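Local coordinates for surface-associated protein CshA (Streptococcus gordonii, PDB 5L2D), which is a cell-wall-anchored streptococcal adhesin that binds host fibronectin by a catch-clamp mechanism, represented here by its non-repetitive domain 2, at residues K195-K207 and T235-I249. Sequence-based numbering, arbitrary orientation.
Sequences KGPYTVMTEDMVK and TVTGGLGSQVFGPII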
# COMPACT_ATOMS: atom_id res chain seq x y z
N LYS A 195 10.43 -1.79 -22.16
CA LYS A 195 11.60 -1.05 -21.72
C LYS A 195 11.63 -1.20 -20.21
O LYS A 195 12.31 -2.11 -19.66
CB LYS A 195 11.51 0.44 -22.13
N GLY A 196 10.81 -0.33 -19.60
CA GLY A 196 10.74 -0.07 -18.17
C GLY A 196 11.30 1.29 -17.76
O GLY A 196 12.12 1.86 -18.50
N PRO A 197 10.72 1.89 -16.70
CA PRO A 197 11.40 2.26 -15.43
C PRO A 197 10.91 1.25 -14.38
O PRO A 197 11.58 0.94 -13.40
CB PRO A 197 10.89 3.66 -15.11
CG PRO A 197 9.64 3.83 -15.92
CD PRO A 197 9.60 2.81 -17.02
N TYR A 198 9.71 0.75 -14.66
CA TYR A 198 9.06 -0.29 -13.91
C TYR A 198 8.23 -1.00 -14.96
O TYR A 198 8.05 -0.44 -16.06
CB TYR A 198 8.16 0.33 -12.84
CG TYR A 198 6.96 1.15 -13.35
CD1 TYR A 198 7.03 2.55 -13.49
CD2 TYR A 198 5.76 0.53 -13.65
CE1 TYR A 198 5.94 3.28 -13.93
CE2 TYR A 198 4.68 1.26 -14.09
CZ TYR A 198 4.77 2.62 -14.23
OH TYR A 198 3.65 3.28 -14.67
N THR A 199 7.69 -2.17 -14.62
CA THR A 199 6.75 -2.82 -15.51
C THR A 199 5.51 -3.31 -14.79
O THR A 199 5.56 -3.71 -13.63
CB THR A 199 7.36 -4.07 -16.13
OG1 THR A 199 7.53 -5.02 -15.09
CG2 THR A 199 8.71 -3.76 -16.76
N VAL A 200 4.40 -3.34 -15.51
CA VAL A 200 3.14 -3.62 -14.89
C VAL A 200 2.89 -5.12 -14.72
O VAL A 200 3.03 -5.89 -15.66
CB VAL A 200 1.99 -2.98 -15.69
CG1 VAL A 200 0.65 -3.32 -15.03
CG2 VAL A 200 2.21 -1.47 -15.85
N MET A 201 2.47 -5.55 -13.55
CA MET A 201 2.17 -6.96 -13.34
C MET A 201 0.87 -7.36 -14.02
O MET A 201 -0.10 -6.63 -13.90
CB MET A 201 2.06 -7.20 -11.83
CG MET A 201 1.79 -8.63 -11.43
SD MET A 201 1.50 -8.78 -9.66
CE MET A 201 2.98 -7.97 -9.02
N THR A 202 0.86 -8.53 -14.71
CA THR A 202 -0.34 -9.07 -15.45
C THR A 202 -0.68 -10.50 -15.07
O THR A 202 0.14 -11.14 -14.41
CB THR A 202 -0.13 -9.11 -16.97
OG1 THR A 202 0.61 -10.28 -17.33
CG2 THR A 202 0.59 -7.84 -17.48
N GLU A 203 -1.84 -11.01 -15.50
CA GLU A 203 -2.20 -12.45 -15.30
C GLU A 203 -1.32 -13.38 -16.21
O GLU A 203 -0.98 -14.49 -15.77
CB GLU A 203 -3.73 -12.75 -15.43
N ASP A 204 -0.96 -12.94 -17.39
CA ASP A 204 -0.12 -13.78 -18.20
C ASP A 204 1.16 -13.95 -17.43
O ASP A 204 1.76 -15.00 -17.42
CB ASP A 204 0.17 -13.13 -19.55
N MET A 205 1.57 -12.88 -16.78
CA MET A 205 2.79 -12.83 -16.01
C MET A 205 2.73 -13.61 -14.73
O MET A 205 3.74 -14.04 -14.23
CB MET A 205 3.06 -11.38 -15.67
CG MET A 205 4.51 -11.03 -15.48
SD MET A 205 4.75 -9.26 -15.48
CE MET A 205 4.34 -8.82 -17.15
N VAL A 206 1.54 -13.78 -14.18
CA VAL A 206 1.39 -14.49 -12.93
C VAL A 206 1.16 -15.93 -13.17
O VAL A 206 1.53 -16.76 -12.37
CB VAL A 206 0.17 -13.99 -12.16
CG1 VAL A 206 0.05 -14.71 -10.84
CG2 VAL A 206 0.25 -12.50 -11.93
N LYS A 207 0.52 -16.24 -14.28
CA LYS A 207 0.25 -17.63 -14.57
C LYS A 207 1.58 -18.33 -14.69
O LYS A 207 1.78 -19.39 -14.12
CB LYS A 207 -0.56 -17.76 -15.86
N THR A 235 -3.31 -1.78 -18.16
CA THR A 235 -2.18 -2.59 -18.53
C THR A 235 -1.11 -1.78 -19.18
O THR A 235 0.01 -2.21 -19.24
CB THR A 235 -2.59 -3.69 -19.48
OG1 THR A 235 -3.07 -3.11 -20.69
CG2 THR A 235 -3.69 -4.47 -18.88
N VAL A 236 -1.44 -0.61 -19.67
CA VAL A 236 -0.45 0.24 -20.28
C VAL A 236 0.45 0.70 -19.16
O VAL A 236 1.51 0.18 -18.98
CB VAL A 236 -1.08 1.44 -20.95
CG1 VAL A 236 -0.00 2.32 -21.54
CG2 VAL A 236 -2.04 0.98 -22.02
N THR A 237 0.01 1.69 -18.42
CA THR A 237 0.76 2.16 -17.28
C THR A 237 0.12 1.43 -16.16
O THR A 237 -0.80 0.72 -16.38
CB THR A 237 0.51 3.62 -17.02
OG1 THR A 237 0.88 4.37 -18.16
CG2 THR A 237 1.34 4.03 -15.87
N GLY A 238 0.59 1.59 -14.95
CA GLY A 238 -0.02 0.87 -13.85
C GLY A 238 -1.11 1.65 -13.15
O GLY A 238 -1.42 1.39 -12.02
N GLY A 239 -1.68 2.60 -13.84
CA GLY A 239 -2.71 3.46 -13.24
C GLY A 239 -2.37 4.93 -13.07
O GLY A 239 -2.98 5.59 -12.26
N LEU A 240 -1.40 5.45 -13.81
CA LEU A 240 -1.09 6.87 -13.72
C LEU A 240 -2.23 7.62 -14.36
O LEU A 240 -2.96 7.05 -15.20
CB LEU A 240 0.20 7.20 -14.45
CG LEU A 240 1.47 6.53 -13.89
CD1 LEU A 240 2.66 6.77 -14.81
CD2 LEU A 240 1.78 7.06 -12.51
N GLY A 241 -2.40 8.88 -13.94
CA GLY A 241 -3.64 9.64 -14.23
C GLY A 241 -4.86 9.26 -13.39
O GLY A 241 -5.89 9.96 -13.40
N SER A 242 -4.75 8.16 -12.63
CA SER A 242 -5.85 7.67 -11.85
C SER A 242 -5.51 7.68 -10.40
O SER A 242 -4.44 8.12 -9.98
CB SER A 242 -6.21 6.28 -12.29
OG SER A 242 -5.66 5.31 -11.45
N GLN A 243 -6.46 7.20 -9.63
CA GLN A 243 -6.36 7.23 -8.20
C GLN A 243 -5.85 5.94 -7.64
O GLN A 243 -5.69 5.81 -6.44
CB GLN A 243 -7.75 7.50 -7.63
CG GLN A 243 -8.24 8.92 -7.88
CD GLN A 243 -9.45 9.23 -7.04
OE1 GLN A 243 -10.29 8.35 -6.81
NE2 GLN A 243 -9.52 10.47 -6.51
N VAL A 244 -5.65 4.95 -8.47
CA VAL A 244 -5.10 3.72 -7.97
C VAL A 244 -3.99 3.20 -8.87
O VAL A 244 -4.22 2.82 -10.04
CB VAL A 244 -6.17 2.68 -7.59
CG1 VAL A 244 -7.47 2.98 -8.23
CG2 VAL A 244 -5.74 1.27 -7.90
N PHE A 245 -2.78 3.21 -8.27
CA PHE A 245 -1.55 2.72 -8.90
C PHE A 245 -1.33 1.30 -8.50
O PHE A 245 -0.89 1.02 -7.38
CB PHE A 245 -0.43 3.54 -8.46
CG PHE A 245 0.75 3.36 -9.28
CD1 PHE A 245 0.70 3.65 -10.62
CD2 PHE A 245 1.95 2.94 -8.72
CE1 PHE A 245 1.83 3.51 -11.40
CE2 PHE A 245 3.08 2.81 -9.48
CZ PHE A 245 3.03 3.10 -10.83
N GLY A 246 -1.77 0.43 -9.41
CA GLY A 246 -2.18 -0.97 -9.12
C GLY A 246 -0.82 -1.53 -9.09
O GLY A 246 0.11 -0.75 -9.33
N PRO A 247 -0.69 -2.83 -8.81
CA PRO A 247 0.56 -3.55 -8.56
C PRO A 247 1.59 -3.52 -9.72
O PRO A 247 1.29 -3.96 -10.83
CB PRO A 247 0.10 -4.98 -8.31
CG PRO A 247 -1.15 -5.10 -9.09
CD PRO A 247 -1.83 -3.77 -8.91
N ILE A 248 2.78 -2.96 -9.45
CA ILE A 248 3.94 -3.09 -10.33
C ILE A 248 4.98 -4.12 -9.87
O ILE A 248 4.93 -4.66 -8.76
CB ILE A 248 4.73 -1.78 -10.45
CG1 ILE A 248 5.15 -1.27 -9.06
CG2 ILE A 248 3.92 -0.79 -11.22
CD1 ILE A 248 6.47 -0.52 -9.06
N ILE A 249 5.94 -4.36 -10.75
CA ILE A 249 7.16 -5.12 -10.49
C ILE A 249 8.40 -4.21 -10.67
O ILE A 249 8.54 -3.45 -11.67
CB ILE A 249 7.16 -6.34 -11.42
CG1 ILE A 249 6.53 -7.51 -10.67
CG2 ILE A 249 8.54 -6.67 -11.94
CD1 ILE A 249 6.22 -8.70 -11.55
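Y198 meets F245 in an offset edge-to-face pair: the edge of the phenylalanine ring turns toward one face of the tyrosine, with centroids 5.6 Å apart and planes at 77°. CG of Y198 lies between the backbone N and the carbonyl carbon (chi1 65°), which swings the ring past I248, whose CG2 meets Y198 CD2 obliquely at 3.3 Å. A long flat side chain suits this place, since its OH end reaches the turn region, where L240 CD1 packs against it. Glycine suits position 238 because a side chain would be crowded by the F245 ring; V200 CG2 packs on this bare backbone, 3.6 Å from G238 N. In the antiparallel hydrogen-bonded pair T199–I249, I249 N donates to T199 O at 3.0 Å, and a weak bond returns from T199 N to I249 O; M201 N bonds weakly to P247 O. The flexible, unbranched M201 bends at its last torsion to bring CE within 3.9 Å of I249 CG1. T202 N-caps helix 203-210, its OG1 accepting from M205 N. P256 of the second subunit packs on Y198 and I248. Within this chain, strand 198-200 is an outer strand of a three-stranded antiparallel sheet, with 244-250 central and 172-177 beyond.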